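Possible prolidase (Bifidobacterium longum NCC2705, PDB 2P9B) probably hydrolyses non-peptide carbon-nitrogen bonds as a member of the amidohydrolase family, its naming as a prolidase being tentative. Local coordinates at residues A[266-270]-A[326-332]; A[291-297]-A[339-345]. All coordinates share one frame; numbering follows the deposited sequence.

Interaction 1 (A[266-270]-A[326-332]); sequences HGSVL and MVSGARQ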
loop_
_atom_site.group_PDB
_atom_site.type_symbol
_atom_site.label_atom_id
_atom_site.label_comp_id
_atom_site.label_asym_id
_atom_site.label_seq_id
_atom_site.Cartn_x
_atom_site.Cartn_y
_atom_site.Cartn_z
ATOM N N HIS A 266 -5.427 -9.694 0.987
ATOM C CA HIS A 266 -6.384 -10.263 1.937
ATOM C C HIS A 266 -5.806 -11.576 2.456
ATOM O O HIS A 266 -5.293 -11.639 3.570
ATOM C CB HIS A 266 -7.751 -10.491 1.282
ATOM C CG HIS A 266 -8.460 -9.226 0.907
ATOM N ND1 HIS A 266 -7.992 -8.368 -0.067
ATOM C CD2 HIS A 266 -9.603 -8.673 1.377
ATOM C CE1 HIS A 266 -8.818 -7.342 -0.181
ATOM N NE2 HIS A 266 -9.803 -7.503 0.684
ATOM N N GLY A 267 -5.881 -12.622 1.643
ATOM C CA GLY A 267 -5.320 -13.894 2.059
ATOM C C GLY A 267 -6.261 -14.790 2.836
ATOM O O GLY A 267 -7.450 -14.508 2.963
ATOM N N SER A 268 -5.711 -15.872 3.371
ATOM C CA SER A 268 -6.498 -16.842 4.120
ATOM C C SER A 268 -5.598 -17.550 5.113
ATOM O O SER A 268 -4.417 -17.235 5.222
ATOM C CB SER A 268 -7.063 -17.883 3.160
ATOM O OG SER A 268 -6.006 -18.634 2.578
ATOM N N VAL A 269 -6.159 -18.516 5.831
ATOM C CA VAL A 269 -5.363 -19.280 6.774
ATOM C C VAL A 269 -4.357 -20.059 5.922
ATOM O O VAL A 269 -4.664 -20.456 4.794
ATOM C CB VAL A 269 -6.249 -20.242 7.599
ATOM C CG1 VAL A 269 -6.987 -21.193 6.676
ATOM C CG2 VAL A 269 -5.390 -21.005 8.601
ATOM N N LEU A 270 -3.155 -20.261 6.453
ATOM C CA LEU A 270 -2.111 -20.949 5.711
ATOM C C LEU A 270 -1.706 -22.292 6.307
ATOM O O LEU A 270 -2.116 -22.650 7.408
ATOM C CB LEU A 270 -0.868 -20.062 5.636
ATOM C CG LEU A 270 -1.060 -18.650 5.075
ATOM C CD1 LEU A 270 0.198 -17.827 5.312
ATOM C CD2 LEU A 270 -1.397 -18.733 3.597
HETATM N N MSE A 326 -8.034 -14.136 7.297
HETATM C CA MSE A 326 -7.085 -13.063 7.007
HETATM C C MSE A 326 -6.224 -12.806 8.242
HETATM O O MSE A 326 -5.002 -12.654 8.155
HETATM C CB MSE A 326 -7.822 -11.766 6.622
HETATM C CG MSE A 326 -8.482 -11.771 5.228
HETATM SE SE MSE A 326 -9.798 -10.405 4.957
HETATM C CE MSE A 326 -8.802 -8.944 5.607
ATOM N N VAL A 327 -6.867 -12.753 9.400
ATOM C CA VAL A 327 -6.141 -12.501 10.633
ATOM C C VAL A 327 -5.211 -13.654 10.975
ATOM O O VAL A 327 -4.025 -13.449 11.228
ATOM C CB VAL A 327 -7.120 -12.247 11.802
ATOM C CG1 VAL A 327 -6.368 -12.211 13.125
ATOM C CG2 VAL A 327 -7.840 -10.929 11.576
ATOM N N SER A 328 -5.747 -14.868 10.973
ATOM C CA SER A 328 -4.934 -16.030 11.290
ATOM C C SER A 328 -3.769 -16.160 10.307
ATOM O O SER A 328 -2.634 -16.401 10.714
ATOM C CB SER A 328 -5.795 -17.295 11.262
ATOM O OG SER A 328 -5.049 -18.416 11.712
ATOM N N GLY A 329 -4.051 -15.987 9.017
ATOM C CA GLY A 329 -3.008 -16.091 8.013
ATOM C C GLY A 329 -1.908 -15.051 8.160
ATOM O O GLY A 329 -0.745 -15.338 7.906
ATOM N N ALA A 330 -2.271 -13.839 8.568
ATOM C CA ALA A 330 -1.279 -12.785 8.741
ATOM C C ALA A 330 -0.370 -13.131 9.913
ATOM O O ALA A 330 0.834 -12.903 9.868
ATOM C CB ALA A 330 -1.972 -11.443 8.989
ATOM N N ARG A 331 -0.956 -13.684 10.967
ATOM C CA ARG A 331 -0.183 -14.059 12.143
ATOM C C ARG A 331 0.775 -15.181 11.775
ATOM O O ARG A 331 1.945 -15.169 12.161
ATOM C CB ARG A 331 -1.117 -14.531 13.261
ATOM C CG ARG A 331 -0.420 -14.766 14.589
ATOM C CD ARG A 331 -1.232 -15.707 15.466
ATOM N NE ARG A 331 -1.253 -17.063 14.920
ATOM C CZ ARG A 331 -0.180 -17.843 14.823
ATOM N NH1 ARG A 331 1.003 -17.404 15.237
ATOM N NH2 ARG A 331 -0.285 -19.058 14.306
ATOM N N GLN A 332 0.274 -16.154 11.023
ATOM C CA GLN A 332 1.098 -17.279 10.609
ATOM C C GLN A 332 2.240 -16.786 9.734
ATOM O O GLN A 332 3.392 -17.157 9.934
ATOM C CB GLN A 332 0.257 -18.290 9.834
ATOM C CG GLN A 332 -0.856 -18.900 10.659
ATOM C CD GLN A 332 -1.773 -19.763 9.833
ATOM O OE1 GLN A 332 -2.212 -19.360 8.760
ATOM N NE2 GLN A 332 -2.083 -20.955 10.337
HETATM O O HOH W 1 -3.666 -12.705 5.509
#
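Met326, a selenomethionine, runs alongside His266 and brings SE to 4.0 Å from His266 CD2. The selenium meets the imidazole obliquely. With CG turned anti to its own carbonyl carbon (chi1 -73°), Met326 also rests CG on two backbone oxygens, 3.6 Å from His266 O and close to Gly267 O. A water donates to both His266 O and Met326 O, so one molecule serves two acceptors and joins loop to helix. One turn further on, Gly329 lets the loop come right up to the helix: its CA lies 3.3 Å from Ser268 O in a CA-H...O contact, and a CB there would collide with that oxygen. Leu270 CD1 packs 3.7 Å from Gly329 O. At the far end Gln332, extended beyond CG, carries its amide to the loop backbone, where OE1 accepts a nearly straight bond from Leu270 N at 2.7 Å. Val269 CG2 lies against the same amide, 3.6 Å from Gln332 OE1. A leucine in place of Gln332 would probably leave Leu270 N without this acceptor and the loop less firmly held to the helix. His266 reaches on to Asp345 of a possible metal site, so the contact may help to place this histidine there. Ser268 faces away from the helix, touching Pro250 and Val253 of helix 250-259. The loop leaves the C-terminal end of strand 263-264 and runs toward helix 272-279, between helices 250-259 and 313-335, while helix 356-367 packs on Val327 and Ala330.

Interaction 2 (A[291-297]-A[339-345]); sequences LIPTLSA and MIGVGTD
Leu291 and Ile340 form a single beta bridge, held by two backbone hydrogen bonds: Leu291 N to Met339 O and Gly341 N to Leu291 O, both 2.9 Å. Beyond the bridge the chains part around a water, which accepts from Thr294 N and Gly343 N and can donate to Gly341 O. A CA-H...O contact joins Thr294 CA to Gly343 O at 3.2 Å. Apolar contacts fill the rest. Ile292 drapes over two glycines, CD1 3.7 Å from Gly341 CA and CG2 3.6 Å from Gly343 N; a CB on either would clash with it. The Pro293 ring lies across Ile340, its CD 3.7 Å from Ile340 CG2. Farther along, Ser296 CB meets Thr344 CB, while Ser296 OG bonds to Glu359 and Thr344 OG1 to Asn75. Ala297 CB packs 3.6 Å from Asp345 CB. Backbone bonds and a bridging water therefore do the polar work between the segments, while Asp345 is left to face His77 and His79 across what may be an empty metal site, as expected of a TIM-barrel amidohydrolase.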
loop_
_atom_site.group_PDB
_atom_site.type_symbol
_atom_site.label_atom_id
_atom_site.label_comp_id
_atom_site.label_asym_id
_atom_site.label_seq_id
_atom_site.Cartn_x
_atom_site.Cartn_y
_atom_site.Cartn_z
ATOM N N LEU A 291 2.590 -11.024 1.161
ATOM C CA LEU A 291 1.208 -10.970 1.622
ATOM C C LEU A 291 0.837 -9.547 2.039
ATOM O O LEU A 291 1.604 -8.888 2.738
ATOM C CB LEU A 291 1.026 -11.906 2.816
ATOM C CG LEU A 291 -0.333 -11.868 3.523
ATOM C CD1 LEU A 291 -1.419 -12.393 2.600
ATOM C CD2 LEU A 291 -0.271 -12.701 4.783
ATOM N N ILE A 292 -0.330 -9.074 1.598
ATOM C CA ILE A 292 -0.830 -7.742 1.965
ATOM C C ILE A 292 -2.187 -8.029 2.622
ATOM O O ILE A 292 -3.219 -8.007 1.959
ATOM C CB ILE A 292 -1.058 -6.831 0.724
ATOM C CG1 ILE A 292 0.180 -6.838 -0.184
ATOM C CG2 ILE A 292 -1.315 -5.383 1.178
ATOM C CD1 ILE A 292 1.407 -6.234 0.443
ATOM N N PRO A 293 -2.198 -8.306 3.937
ATOM C CA PRO A 293 -3.432 -8.615 4.671
ATOM C C PRO A 293 -4.626 -7.685 4.488
ATOM O O PRO A 293 -5.767 -8.144 4.473
ATOM C CB PRO A 293 -2.970 -8.663 6.128
ATOM C CG PRO A 293 -1.540 -9.090 6.019
ATOM C CD PRO A 293 -1.050 -8.248 4.861
ATOM N N THR A 294 -4.369 -6.387 4.360
ATOM C CA THR A 294 -5.440 -5.401 4.213
ATOM C C THR A 294 -6.518 -5.609 5.281
ATOM O O THR A 294 -7.713 -5.647 4.983
ATOM C CB THR A 294 -6.095 -5.464 2.809
ATOM O OG1 THR A 294 -6.897 -6.644 2.700
ATOM C CG2 THR A 294 -5.029 -5.503 1.728
ATOM N N LEU A 295 -6.083 -5.725 6.532
ATOM C CA LEU A 295 -7.009 -5.934 7.637
ATOM C C LEU A 295 -8.034 -4.810 7.735
ATOM O O LEU A 295 -9.174 -5.036 8.134
ATOM C CB LEU A 295 -6.247 -6.059 8.957
ATOM C CG LEU A 295 -5.266 -7.237 9.015
ATOM C CD1 LEU A 295 -4.612 -7.293 10.384
ATOM C CD2 LEU A 295 -6.004 -8.536 8.727
ATOM N N SER A 296 -7.625 -3.602 7.370
ATOM C CA SER A 296 -8.520 -2.448 7.401
ATOM C C SER A 296 -9.778 -2.645 6.558
ATOM O O SER A 296 -10.818 -2.040 6.832
ATOM C CB SER A 296 -7.795 -1.199 6.893
ATOM O OG SER A 296 -6.807 -0.764 7.797
ATOM N N ALA A 297 -9.688 -3.479 5.526
ATOM C CA ALA A 297 -10.832 -3.697 4.652
ATOM C C ALA A 297 -11.815 -4.749 5.150
ATOM O O ALA A 297 -13.008 -4.661 4.878
ATOM C CB ALA A 297 -10.354 -4.058 3.246
HETATM N N MSE A 339 7.332 -12.059 3.702
HETATM C CA MSE A 339 7.288 -10.654 3.320
HETATM C C MSE A 339 5.835 -10.211 3.466
HETATM O O MSE A 339 4.960 -10.707 2.760
HETATM C CB MSE A 339 7.755 -10.493 1.872
HETATM C CG MSE A 339 9.277 -10.647 1.680
HETATM SE SE MSE A 339 10.365 -9.352 2.495
HETATM C CE MSE A 339 10.147 -7.977 1.203
ATOM N N ILE A 340 5.588 -9.288 4.390
ATOM C CA ILE A 340 4.234 -8.805 4.648
ATOM C C ILE A 340 4.192 -7.293 4.534
ATOM O O ILE A 340 4.941 -6.598 5.214
ATOM C CB ILE A 340 3.772 -9.191 6.065
ATOM C CG1 ILE A 340 3.896 -10.707 6.242
ATOM C CG2 ILE A 340 2.343 -8.702 6.295
ATOM C CD1 ILE A 340 3.621 -11.195 7.645
ATOM N N GLY A 341 3.295 -6.793 3.693
ATOM C CA GLY A 341 3.202 -5.359 3.505
ATOM C C GLY A 341 1.979 -4.713 4.114
ATOM O O GLY A 341 1.175 -5.357 4.783
ATOM N N VAL A 342 1.853 -3.414 3.872
ATOM C CA VAL A 342 0.741 -2.625 4.381
ATOM C C VAL A 342 -0.075 -2.071 3.216
ATOM O O VAL A 342 0.439 -1.342 2.364
ATOM C CB VAL A 342 1.261 -1.454 5.251
ATOM C CG1 VAL A 342 0.157 -0.444 5.499
ATOM C CG2 VAL A 342 1.781 -1.994 6.579
ATOM N N GLY A 343 -1.350 -2.440 3.188
ATOM C CA GLY A 343 -2.264 -1.983 2.155
ATOM C C GLY A 343 -3.602 -1.939 2.864
ATOM O O GLY A 343 -3.775 -2.647 3.852
ATOM N N THR A 344 -4.547 -1.132 2.390
ATOM C CA THR A 344 -5.823 -1.051 3.095
ATOM C C THR A 344 -7.093 -1.172 2.265
ATOM O O THR A 344 -8.175 -1.308 2.828
ATOM C CB THR A 344 -5.933 0.265 3.872
ATOM O OG1 THR A 344 -5.927 1.361 2.950
ATOM C CG2 THR A 344 -4.771 0.405 4.840
ATOM N N ASP A 345 -6.961 -1.112 0.944
ATOM C CA ASP A 345 -8.105 -1.178 0.032
ATOM C C ASP A 345 -8.940 0.101 0.182
ATOM O O ASP A 345 -10.150 0.044 0.393
ATOM C CB ASP A 345 -8.978 -2.406 0.330
ATOM C CG ASP A 345 -9.719 -2.909 -0.900
ATOM O OD1 ASP A 345 -9.812 -2.158 -1.892
ATOM O OD2 ASP A 345 -10.214 -4.058 -0.876
HETATM O O HOH W 2 -1.841 -4.797 4.975
#

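Overall arrangement
Both contacts are largely buried, but interaction 2 lies near the middle of the chain, about 7 Å from its centre, whereas the centre of interaction 1 sits about 17 Å out and has the exposed Val269 at its edge. Their centres are 11 Å apart. Between neighbouring parallel strands, His266 N probably bonds to Ile292 O; separately, Met326 CE on helix 313-335 packs against Pro293 O. That helix serves both, gripping loop 266-270 in one and lying against Leu291, Pro293 and Ile340 in the other. A glutamine amide reaches from helix to loop in interaction 1; interaction 2 relies on strand-like backbone pairing. Interaction 2 supplies Asp345 to the possible metal site, which interaction 1 reaches through His266.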